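Local coordinates for DR2417 (Deinococcus radiodurans, PDB 4XWT), which probably acts as a zinc-binding RNase J, a 5'-3' exonuclease and possibly an endonuclease that matures ribosomal RNA, at residues A[241-246]-A[311-316]; A[266-271]-A[290-295]; A[323-328]-A[355-360]; A[220-225]-A[376-381]. One frame throughout, in Å; residues are numbered along the deposited sequence.

In the fold
From the N terminus, the helix start at 220-225 comes first and waits longest for its partner: interaction 4 closes only at 376-381, so interactions 1, 2 and 3 all lie nested inside its loop. Strand 240-243 follows and opens interaction 1, which closes at 311-316 after enclosing interaction 2, the shorter loop from 266-271 to 290-295. Interaction 3, 323-328 with 355-360, then runs in series with both. Interactions 1 and 2 reach the same five-stranded parallel sheet of the beta-CASP region, and interaction 3 packs two helices beside it. Interactions 1 and 4 meet where Phe245 touches His377, beside the bound nucleotide.

Interaction 1. Residues A[241-246]-A[311-316]; sequences FLTTFA and TGSQGQ
The ring of Phe245 overlaps the amide end of Gln314, with CE1 3.3 Å from NE2. Ring and amide planes are 21° apart, but the nitrogen approaches obliquely, so the pair is a slanted overlap and not a centred stack. Gln314 reaches it by bending at chi2 (-52°), and the same NE2 gives a weak bond to Ser313 OG, itself 3.9 Å from Phe245 CD1. Beyond the two segments, Gln314 NE2 bonds Asn345 O and its OE1 accepts from Ile347 N, which fixes the rotation of the amide.

Deeper in, Thr243 CG2 packs on Ser313 CB at 3.9 Å. Thr243 OG1 is turned anti to the backbone N (chi1 -173°) and comes 3.2 Å from Ser313 N; the angle there is poor, and the hydroxyl bonds Cys310 O instead. Ser313 N is served by a water, which accepts from it at 3.0 Å and donates to Thr244 O at 2.9 Å, joining the two backbones.

Here the end of strand 240-243 meets the loop after strand 306-310, its neighbour in the parallel beta-CASP sheet. The loop folds into a type I turn from Gly312 to Gly315, closed by Gly315 N to Gly312 O at 3.1 Å. Phe245, whose ring also touches His377, belongs to the UMP site. Between these residues themselves the link is the bridging water and van der Waals overlap, next to the strand pairing and the Thr243 bond to Cys310, while the multiply bonded Gln314 amide gives the nucleotide-contacting ring a firm neighbour.

Interaction 2. Residues A[266-271]-A[290-295]; sequences VVMEGR and EPFLTS
Phe292 and Val266 extend alongside each other in a common direction, where a loop packs along strand 265-269, an outermost strand of the parallel beta-CASP sheet. Val266 CG1 meets Phe292 CE1 at 4.0 Å. Met268 crosses the same ring obliquely in a Met-aromatic contact: its SD stands 5.0 Å from the ring centroid, 30° off the normal, and the bend at chi3 (-76°) carries Met268 CE to within 3.8 Å of Phe292 CE1. Leu256 of helix 249-261 also touches Phe292, placing the ring between strand and helix.

Val267 spreads both methyls against the backbone of the loop, CG1 and CG2 each touching Leu293 O. The direct backbone tie is Leu293 N to Val266 O, 2.8 Å long and nearly straight at 169°. Water takes over on both sides of this bond, one molecule linking Val266 N to Pro291 O and another linking Met268 N to Leu293 O. The loop therefore follows the strand edge with solvent bridges supplementing one direct bond. At the far end, a third water donates to Glu269 OE2 at 2.5 Å and accepts from Ser295 N at 2.9 Å.

Interaction 3. Residues A[323-328]-A[355-360]; sequences RLAFGT and NLIVNR
This is largely apolar packing of a helix end against a helix, with one arginine taking part, at the flank of the beta-CASP region: the C-terminal end of helix 320-325, with Phe326 just after it, rests on the middle of helix 351-364. The closest backbone approach pairs Ala325 with Arg360, whose CA atoms are 5.6 Å apart. Ala325 CB rests against the side-chain bases of Ile357 and Arg360, 4.1 Å from the CB of Ile357, and Ala325 O touches Arg360 CB at 3.6 Å.

Phe326 makes the broader contact with three side chains. Its CZ meets Leu356 CD2 at 3.9 Å, the methyl lying at the ring edge and in its plane. Ile357 CG2 comes obliquely to Phe326 CE2, also at 3.9 Å. Arg360 comes up to the CD1-CE1 side of the ring, its NE 3.6 Å from Phe326 CE1; the guanidinium and ring planes stand 80° apart, so the two groups are far from a parallel stack. A bend at chi2 (-69°) folds the arginine chain back beside the ring, where Leu356 CD1 lies above one guanidinium face, off toward its rim.

Helix 320-325 ends in a Schellman motif. Gly327 has positive phi (70°), and Thr328 N bonds back to Arg323 O at 2.7 Å while Gly327 N makes a weaker bond to Leu324 O. This reversal follows directly on Phe326, whose ring remains against the neighbouring helix as the chain turns away. Helix 351-364 also serves the dimer: Asn355 and Asn359 each hydrogen-bond to Glu405 and Arg407 of the second subunit.

Interaction 4. Residues A[220-225]-A[376-381]; sequences PSEAEI and VHASGH. With U5P (uridine-5'-monophosphate), chain H.
Van der Waals packing joins the two segments through Ala378, whose CB sits between Pro220 and Ile225. Ala378 CB and Pro220 CB form an apolar pair at 4.1 Å, and Ala378 CB also lies against the carbonyl Pro220 O at 3.3 Å. Ile225 CG1 is 3.5 Å from Ala378 CB, tight for two carbons. Ile225 spreads along the passing backbone: CG2, anti to the backbone N, touches Val376 O at 3.5 Å, and CD1 reaches the carbonyl group of His377.

Polar links between the segments are indirect. One water can donate to Glu222 OE2 and Ser379 O, but with further acceptors around it both bonds need not be made at once. Glu222 is also held by a salt bridge from OE1 to Arg251 NE, and Arg251 NH1 bonds His377 ND1, so a single arginine connects helix and loop. The helix itself is capped: Ser221 OG accepts from Ala223 N.

Ligand contacts come from the far end of the loop. Ser379 OG donates to the phosphate oxygen O1P of uridine monophosphate at 2.6 Å. Gly380 N is modelled 2.5 Å from the same atom, O1P, too short for its length to be trusted though the direction suits a hydrogen bond. Ser379 OG accepts from His381 N at 3.0 Å in an ST turn, which fixes the hydroxyl while it grips the phosphate. His377 lies edge-on to O2P, its NE2 4.0 Å away. His381, predicted to be the proton acceptor, bonds Asp209 through ND1. Helix 222-234 thus backs a His-Ala-Ser-Gly-His loop whose Ser379 holds the phosphate, consistent with the predicted substrate site of the RNase J family.

Interaction 1. Residues A[241-246]-A[311-316]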
# COMPACT_ATOMS: atom_id res chain seq x y z
N PHE A 241 1.50 -10.48 23.62
CA PHE A 241 0.32 -9.99 22.92
C PHE A 241 0.36 -10.60 21.55
O PHE A 241 1.39 -10.55 20.87
CB PHE A 241 0.30 -8.46 22.84
CG PHE A 241 0.19 -7.79 24.18
CD1 PHE A 241 1.29 -7.68 25.01
CD2 PHE A 241 -1.03 -7.27 24.61
CE1 PHE A 241 1.19 -7.05 26.25
CE2 PHE A 241 -1.14 -6.65 25.83
CZ PHE A 241 -0.04 -6.54 26.66
N LEU A 242 -0.74 -11.21 21.15
CA LEU A 242 -0.78 -11.85 19.87
C LEU A 242 -1.96 -11.33 19.08
O LEU A 242 -3.06 -11.19 19.61
CB LEU A 242 -0.86 -13.37 20.04
CG LEU A 242 -0.75 -14.24 18.78
CD1 LEU A 242 -0.08 -15.60 19.08
CD2 LEU A 242 -2.12 -14.44 18.10
N THR A 243 -1.74 -11.04 17.81
CA THR A 243 -2.85 -10.70 16.95
C THR A 243 -2.93 -11.66 15.77
O THR A 243 -1.90 -12.07 15.22
CB THR A 243 -2.76 -9.26 16.44
OG1 THR A 243 -3.98 -8.96 15.74
CG2 THR A 243 -1.55 -9.08 15.52
N THR A 244 -4.15 -12.05 15.42
CA THR A 244 -4.36 -12.79 14.21
C THR A 244 -5.74 -12.39 13.66
O THR A 244 -6.44 -11.61 14.30
CB THR A 244 -4.29 -14.32 14.44
OG1 THR A 244 -4.29 -14.98 13.17
CG2 THR A 244 -5.50 -14.82 15.27
N PHE A 245 -6.11 -12.91 12.50
CA PHE A 245 -7.44 -12.60 11.97
C PHE A 245 -8.53 -13.06 12.93
O PHE A 245 -8.42 -14.11 13.55
CB PHE A 245 -7.64 -13.22 10.59
CG PHE A 245 -6.64 -12.76 9.58
CD1 PHE A 245 -6.70 -11.47 9.08
CD2 PHE A 245 -5.62 -13.59 9.15
CE1 PHE A 245 -5.76 -11.03 8.17
CE2 PHE A 245 -4.68 -13.16 8.23
CZ PHE A 245 -4.75 -11.88 7.74
N ALA A 246 -9.57 -12.25 13.05
CA ALA A 246 -10.65 -12.50 13.99
C ALA A 246 -11.25 -13.89 13.79
O ALA A 246 -11.63 -14.54 14.75
CB ALA A 246 -11.73 -11.45 13.85
N THR A 311 -7.55 -8.14 18.16
CA THR A 311 -7.72 -7.66 16.81
C THR A 311 -6.64 -6.64 16.46
O THR A 311 -5.90 -6.19 17.34
CB THR A 311 -9.10 -6.98 16.63
OG1 THR A 311 -9.25 -5.96 17.61
CG2 THR A 311 -10.23 -7.99 16.79
N GLY A 312 -6.58 -6.28 15.19
CA GLY A 312 -5.72 -5.21 14.74
C GLY A 312 -4.52 -5.64 13.93
O GLY A 312 -3.57 -4.87 13.77
N SER A 313 -4.56 -6.86 13.39
CA SER A 313 -3.45 -7.38 12.60
C SER A 313 -3.22 -6.60 11.30
O SER A 313 -2.16 -6.71 10.68
CB SER A 313 -3.68 -8.86 12.30
OG SER A 313 -4.74 -9.05 11.38
N GLN A 314 -4.20 -5.81 10.88
CA GLN A 314 -4.08 -5.07 9.63
C GLN A 314 -3.74 -3.61 9.85
O GLN A 314 -3.76 -2.81 8.92
CB GLN A 314 -5.38 -5.21 8.80
CG GLN A 314 -5.61 -6.64 8.34
CD GLN A 314 -4.39 -7.25 7.63
OE1 GLN A 314 -3.97 -6.76 6.58
NE2 GLN A 314 -3.82 -8.32 8.20
N GLY A 315 -3.41 -3.26 11.10
CA GLY A 315 -2.85 -1.96 11.40
C GLY A 315 -3.88 -0.87 11.61
O GLY A 315 -3.54 0.31 11.66
N GLN A 316 -5.14 -1.26 11.72
CA GLN A 316 -6.20 -0.30 12.04
C GLN A 316 -5.87 0.43 13.34
O GLN A 316 -5.75 -0.20 14.38
CB GLN A 316 -7.55 -1.03 12.15
CG GLN A 316 -7.87 -1.97 10.98
CD GLN A 316 -7.61 -3.47 11.25
OE1 GLN A 316 -6.60 -3.87 11.86
NE2 GLN A 316 -8.53 -4.31 10.78
O HOH W 1 -6.87 -8.85 13.44

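Interaction 2. Residues A[266-271]-A[290-295]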
# COMPACT_ATOMS: atom_id res chain seq x y z
N VAL A 266 -5.60 -16.54 29.14
CA VAL A 266 -5.89 -15.79 27.93
C VAL A 266 -6.96 -14.71 28.12
O VAL A 266 -8.02 -14.94 28.73
CB VAL A 266 -6.31 -16.75 26.81
CG1 VAL A 266 -6.53 -15.99 25.51
CG2 VAL A 266 -5.24 -17.83 26.64
N VAL A 267 -6.65 -13.52 27.63
CA VAL A 267 -7.62 -12.44 27.48
C VAL A 267 -7.90 -12.24 26.01
O VAL A 267 -6.98 -12.06 25.20
CB VAL A 267 -7.10 -11.11 28.07
CG1 VAL A 267 -8.15 -10.01 27.90
CG2 VAL A 267 -6.77 -11.27 29.51
N MET A 268 -9.17 -12.27 25.64
CA MET A 268 -9.50 -11.97 24.27
C MET A 268 -10.09 -10.58 24.22
O MET A 268 -10.96 -10.25 25.01
CB MET A 268 -10.46 -12.99 23.69
CG MET A 268 -10.77 -12.74 22.23
SD MET A 268 -11.78 -14.05 21.52
CE MET A 268 -10.56 -15.37 21.30
N GLU A 269 -9.58 -9.75 23.31
CA GLU A 269 -10.11 -8.39 23.15
C GLU A 269 -10.33 -8.03 21.68
O GLU A 269 -9.55 -8.41 20.81
CB GLU A 269 -9.17 -7.37 23.79
CG GLU A 269 -9.01 -7.52 25.29
CD GLU A 269 -8.75 -6.19 25.99
OE1 GLU A 269 -8.70 -5.14 25.30
OE2 GLU A 269 -8.60 -6.19 27.23
N GLY A 270 -11.38 -7.27 21.43
CA GLY A 270 -11.69 -6.86 20.07
C GLY A 270 -13.02 -7.46 19.68
O GLY A 270 -13.14 -8.69 19.64
N ARG A 271 -14.01 -6.61 19.41
CA ARG A 271 -15.38 -7.07 19.15
C ARG A 271 -15.43 -8.14 18.07
O ARG A 271 -16.05 -9.19 18.27
CB ARG A 271 -16.29 -5.90 18.75
CG ARG A 271 -17.66 -6.33 18.22
CD ARG A 271 -18.75 -5.33 18.60
NE ARG A 271 -19.42 -5.73 19.84
CZ ARG A 271 -19.89 -4.89 20.75
NH1 ARG A 271 -20.49 -5.36 21.84
NH2 ARG A 271 -19.76 -3.58 20.58
N GLU A 290 -9.21 -23.30 29.62
CA GLU A 290 -9.52 -22.48 30.78
C GLU A 290 -10.32 -21.27 30.34
O GLU A 290 -10.16 -20.81 29.22
CB GLU A 290 -8.26 -22.03 31.51
CG GLU A 290 -7.17 -23.08 31.58
CD GLU A 290 -6.00 -22.63 32.42
OE1 GLU A 290 -4.87 -22.56 31.88
OE2 GLU A 290 -6.21 -22.33 33.61
N PRO A 291 -11.21 -20.78 31.21
CA PRO A 291 -12.00 -19.57 30.95
C PRO A 291 -11.15 -18.37 30.48
O PRO A 291 -10.02 -18.19 30.96
CB PRO A 291 -12.64 -19.29 32.30
CG PRO A 291 -12.81 -20.67 32.91
CD PRO A 291 -11.66 -21.49 32.41
N PHE A 292 -11.67 -17.59 29.54
CA PHE A 292 -11.07 -16.32 29.19
C PHE A 292 -11.09 -15.42 30.43
O PHE A 292 -12.01 -15.51 31.24
CB PHE A 292 -11.82 -15.65 28.04
CG PHE A 292 -11.66 -16.35 26.72
CD1 PHE A 292 -10.51 -16.19 25.97
CD2 PHE A 292 -12.66 -17.15 26.21
CE1 PHE A 292 -10.35 -16.83 24.76
CE2 PHE A 292 -12.51 -17.80 25.00
CZ PHE A 292 -11.35 -17.63 24.26
N LEU A 293 -10.08 -14.58 30.56
CA LEU A 293 -10.04 -13.62 31.67
C LEU A 293 -10.21 -12.19 31.16
O LEU A 293 -10.05 -11.93 29.98
CB LEU A 293 -8.72 -13.74 32.44
CG LEU A 293 -8.47 -14.98 33.32
CD1 LEU A 293 -7.20 -14.86 34.15
CD2 LEU A 293 -9.65 -15.22 34.23
N THR A 294 -10.55 -11.26 32.06
CA THR A 294 -10.52 -9.85 31.69
C THR A 294 -9.11 -9.30 31.89
O THR A 294 -8.27 -9.95 32.50
CB THR A 294 -11.51 -9.01 32.53
OG1 THR A 294 -11.06 -8.96 33.88
CG2 THR A 294 -12.91 -9.63 32.48
N SER A 295 -8.85 -8.11 31.36
CA SER A 295 -7.53 -7.49 31.50
C SER A 295 -7.27 -7.21 32.98
O SER A 295 -6.15 -7.34 33.45
CB SER A 295 -7.42 -6.20 30.67
OG SER A 295 -8.48 -5.31 30.93
O HOH W 2 -7.19 -18.42 30.16
O HOH W 3 -11.19 -12.21 27.50
O HOH W 4 -10.08 -7.24 28.89

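Interaction 3. Residues A[323-328]-A[355-360]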
# COMPACT_ATOMS: atom_id res chain seq x y z
N ARG A 323 -4.46 0.51 19.30
CA ARG A 323 -4.50 1.37 20.47
C ARG A 323 -3.29 1.08 21.37
O ARG A 323 -2.75 1.97 22.03
CB ARG A 323 -5.81 1.19 21.24
CG ARG A 323 -7.06 1.48 20.40
CD ARG A 323 -8.32 1.69 21.25
NE ARG A 323 -8.65 0.54 22.09
CZ ARG A 323 -9.37 -0.52 21.71
NH1 ARG A 323 -9.85 -0.59 20.47
NH2 ARG A 323 -9.61 -1.50 22.57
N LEU A 324 -2.87 -0.19 21.40
CA LEU A 324 -1.71 -0.58 22.18
C LEU A 324 -0.46 0.05 21.58
O LEU A 324 0.36 0.59 22.29
CB LEU A 324 -1.58 -2.10 22.23
CG LEU A 324 -2.61 -2.78 23.15
CD1 LEU A 324 -2.46 -4.26 23.05
CD2 LEU A 324 -2.42 -2.32 24.58
N ALA A 325 -0.33 -0.02 20.26
CA ALA A 325 0.86 0.50 19.59
C ALA A 325 0.91 2.03 19.67
O ALA A 325 1.99 2.60 19.80
CB ALA A 325 0.92 0.01 18.13
N PHE A 326 -0.24 2.70 19.61
CA PHE A 326 -0.26 4.16 19.61
C PHE A 326 -0.42 4.73 21.02
O PHE A 326 -0.52 5.94 21.20
CB PHE A 326 -1.36 4.70 18.69
CG PHE A 326 -1.07 4.51 17.22
CD1 PHE A 326 -0.21 5.36 16.56
CD2 PHE A 326 -1.66 3.48 16.51
CE1 PHE A 326 0.07 5.18 15.21
CE2 PHE A 326 -1.39 3.29 15.17
CZ PHE A 326 -0.53 4.14 14.52
N GLY A 327 -0.42 3.85 22.01
CA GLY A 327 -0.48 4.25 23.40
C GLY A 327 -1.82 4.83 23.81
O GLY A 327 -1.90 5.58 24.77
N THR A 328 -2.88 4.46 23.10
CA THR A 328 -4.19 5.03 23.38
C THR A 328 -5.15 4.00 23.96
O THR A 328 -6.36 4.24 24.02
CB THR A 328 -4.84 5.61 22.11
OG1 THR A 328 -4.97 4.58 21.12
CG2 THR A 328 -4.01 6.76 21.56
N ASN A 355 3.16 -1.61 8.76
CA ASN A 355 4.53 -1.08 8.98
C ASN A 355 4.54 -0.00 10.04
O ASN A 355 5.44 0.05 10.89
CB ASN A 355 5.14 -0.53 7.69
CG ASN A 355 6.62 -0.19 7.85
OD1 ASN A 355 7.43 -1.06 8.19
ND2 ASN A 355 6.96 1.08 7.62
N LEU A 356 3.53 0.85 10.01
CA LEU A 356 3.50 1.94 10.96
C LEU A 356 3.33 1.40 12.39
O LEU A 356 4.01 1.87 13.31
CB LEU A 356 2.40 2.95 10.60
CG LEU A 356 2.10 4.05 11.61
CD1 LEU A 356 3.36 4.81 12.04
CD2 LEU A 356 1.07 5.01 11.05
N ILE A 357 2.45 0.40 12.59
CA ILE A 357 2.28 -0.13 13.96
C ILE A 357 3.54 -0.89 14.38
O ILE A 357 3.93 -0.82 15.53
CB ILE A 357 1.03 -1.05 14.15
CG1 ILE A 357 1.00 -2.19 13.15
CG2 ILE A 357 -0.29 -0.25 14.07
CD1 ILE A 357 -0.02 -3.27 13.46
N VAL A 358 4.15 -1.62 13.45
CA VAL A 358 5.36 -2.40 13.75
C VAL A 358 6.44 -1.43 14.26
O VAL A 358 7.05 -1.66 15.30
CB VAL A 358 5.87 -3.18 12.52
CG1 VAL A 358 7.33 -3.66 12.74
CG2 VAL A 358 4.96 -4.38 12.22
N ASN A 359 6.62 -0.31 13.57
CA ASN A 359 7.62 0.68 14.01
C ASN A 359 7.26 1.29 15.35
O ASN A 359 8.12 1.46 16.22
CB ASN A 359 7.82 1.77 12.96
CG ASN A 359 8.77 1.35 11.88
OD1 ASN A 359 9.89 0.91 12.16
ND2 ASN A 359 8.35 1.47 10.63
N ARG A 360 5.97 1.60 15.55
CA ARG A 360 5.51 2.11 16.84
C ARG A 360 5.89 1.14 17.95
O ARG A 360 6.39 1.54 19.00
CB ARG A 360 4.01 2.34 16.84
CG ARG A 360 3.55 3.55 16.06
CD ARG A 360 3.99 4.83 16.73
NE ARG A 360 3.41 6.01 16.11
CZ ARG A 360 3.98 6.68 15.11
NH1 ARG A 360 5.15 6.27 14.63
NH2 ARG A 360 3.38 7.74 14.59

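Interaction 4. Residues A[220-225]-A[376-381]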
# COMPACT_ATOMS: atom_id res chain seq x y z
N PRO A 220 1.91 -23.95 4.30
CA PRO A 220 2.25 -24.60 5.57
C PRO A 220 1.00 -25.00 6.36
O PRO A 220 -0.07 -24.40 6.20
CB PRO A 220 3.05 -23.52 6.31
CG PRO A 220 3.57 -22.64 5.23
CD PRO A 220 2.52 -22.61 4.18
N SER A 221 1.15 -26.03 7.18
CA SER A 221 0.07 -26.55 8.02
C SER A 221 -0.14 -25.70 9.28
O SER A 221 0.82 -25.16 9.84
CB SER A 221 0.39 -28.00 8.41
OG SER A 221 -0.58 -28.49 9.31
N GLU A 222 -1.40 -25.58 9.72
CA GLU A 222 -1.69 -24.92 10.99
C GLU A 222 -1.02 -25.61 12.19
O GLU A 222 -0.66 -24.95 13.16
CB GLU A 222 -3.19 -24.83 11.23
CG GLU A 222 -3.90 -23.74 10.41
CD GLU A 222 -3.39 -22.31 10.70
OE1 GLU A 222 -3.03 -22.02 11.86
OE2 GLU A 222 -3.38 -21.48 9.77
N ALA A 223 -0.86 -26.93 12.12
CA ALA A 223 -0.17 -27.65 13.20
C ALA A 223 1.28 -27.16 13.30
O ALA A 223 1.78 -26.94 14.40
CB ALA A 223 -0.22 -29.17 12.98
N GLU A 224 1.93 -26.95 12.16
CA GLU A 224 3.30 -26.43 12.14
C GLU A 224 3.36 -25.00 12.70
O GLU A 224 4.22 -24.69 13.52
CB GLU A 224 3.90 -26.48 10.74
CG GLU A 224 5.43 -26.34 10.75
CD GLU A 224 6.02 -25.60 9.55
OE1 GLU A 224 5.57 -25.85 8.41
OE2 GLU A 224 6.93 -24.77 9.75
N ILE A 225 2.44 -24.13 12.26
CA ILE A 225 2.35 -22.77 12.81
C ILE A 225 2.16 -22.81 14.32
O ILE A 225 2.81 -22.06 15.06
CB ILE A 225 1.17 -21.95 12.17
CG1 ILE A 225 1.31 -21.87 10.65
CG2 ILE A 225 1.08 -20.52 12.75
CD1 ILE A 225 2.66 -21.45 10.16
N VAL A 376 4.98 -17.57 11.69
CA VAL A 376 3.87 -17.58 12.64
C VAL A 376 2.55 -17.36 11.92
O VAL A 376 1.54 -17.02 12.54
CB VAL A 376 4.05 -16.51 13.72
CG1 VAL A 376 5.31 -16.83 14.51
CG2 VAL A 376 4.15 -15.12 13.09
N HIS A 377 2.55 -17.56 10.60
CA HIS A 377 1.33 -17.50 9.81
C HIS A 377 1.31 -18.42 8.61
O HIS A 377 2.29 -18.54 7.87
CB HIS A 377 1.09 -16.07 9.31
CG HIS A 377 -0.17 -15.92 8.52
ND1 HIS A 377 -1.42 -15.88 9.11
CD2 HIS A 377 -0.38 -15.83 7.19
CE1 HIS A 377 -2.34 -15.74 8.17
NE2 HIS A 377 -1.74 -15.71 7.00
N ALA A 378 0.16 -19.06 8.41
CA ALA A 378 -0.09 -19.85 7.22
C ALA A 378 -1.35 -19.34 6.56
O ALA A 378 -2.34 -19.05 7.22
CB ALA A 378 -0.22 -21.35 7.56
N SER A 379 -1.29 -19.20 5.25
CA SER A 379 -2.44 -18.76 4.47
C SER A 379 -3.55 -19.83 4.51
O SER A 379 -3.29 -21.03 4.78
CB SER A 379 -2.00 -18.48 3.03
OG SER A 379 -3.09 -18.52 2.14
N GLY A 380 -4.78 -19.39 4.25
CA GLY A 380 -5.91 -20.30 4.20
C GLY A 380 -6.10 -20.94 2.84
O GLY A 380 -7.02 -21.73 2.66
N HIS A 381 -5.20 -20.65 1.91
CA HIS A 381 -5.40 -21.04 0.52
C HIS A 381 -4.30 -21.92 -0.02
O HIS A 381 -3.12 -21.75 0.29
CB HIS A 381 -5.54 -19.79 -0.36
CG HIS A 381 -6.71 -18.94 -0.00
ND1 HIS A 381 -7.94 -19.05 -0.64
CD2 HIS A 381 -6.87 -17.98 0.94
CE1 HIS A 381 -8.78 -18.18 -0.11
NE2 HIS A 381 -8.16 -17.51 0.84
N1 U5P H . -8.18 -12.56 3.88
C2 U5P H . -9.29 -11.78 4.24
N3 U5P H . -10.02 -12.10 5.31
C4 U5P H . -9.72 -13.17 6.05
C5 U5P H . -8.63 -13.96 5.72
C6 U5P H . -7.87 -13.63 4.61
O2 U5P H . -9.60 -10.78 3.56
O4 U5P H . -10.41 -13.44 7.05
C1' U5P H . -7.39 -12.21 2.70
C2' U5P H . -5.90 -12.19 3.01
O2' U5P H . -5.42 -10.84 3.09
C3' U5P H . -5.25 -12.91 1.85
C4' U5P H . -6.34 -13.80 1.30
O3' U5P H . -4.89 -11.98 0.83
O4' U5P H . -7.58 -13.20 1.69
C5' U5P H . -6.24 -15.18 1.92
O5' U5P H . -5.97 -15.06 3.32
P U5P H . -5.79 -16.38 4.21
O1P U5P H . -4.66 -17.03 3.49
O2P U5P H . -5.48 -15.90 5.61
O3P U5P H . -7.13 -17.07 4.13
O HOH W 5 -4.06 -22.08 7.43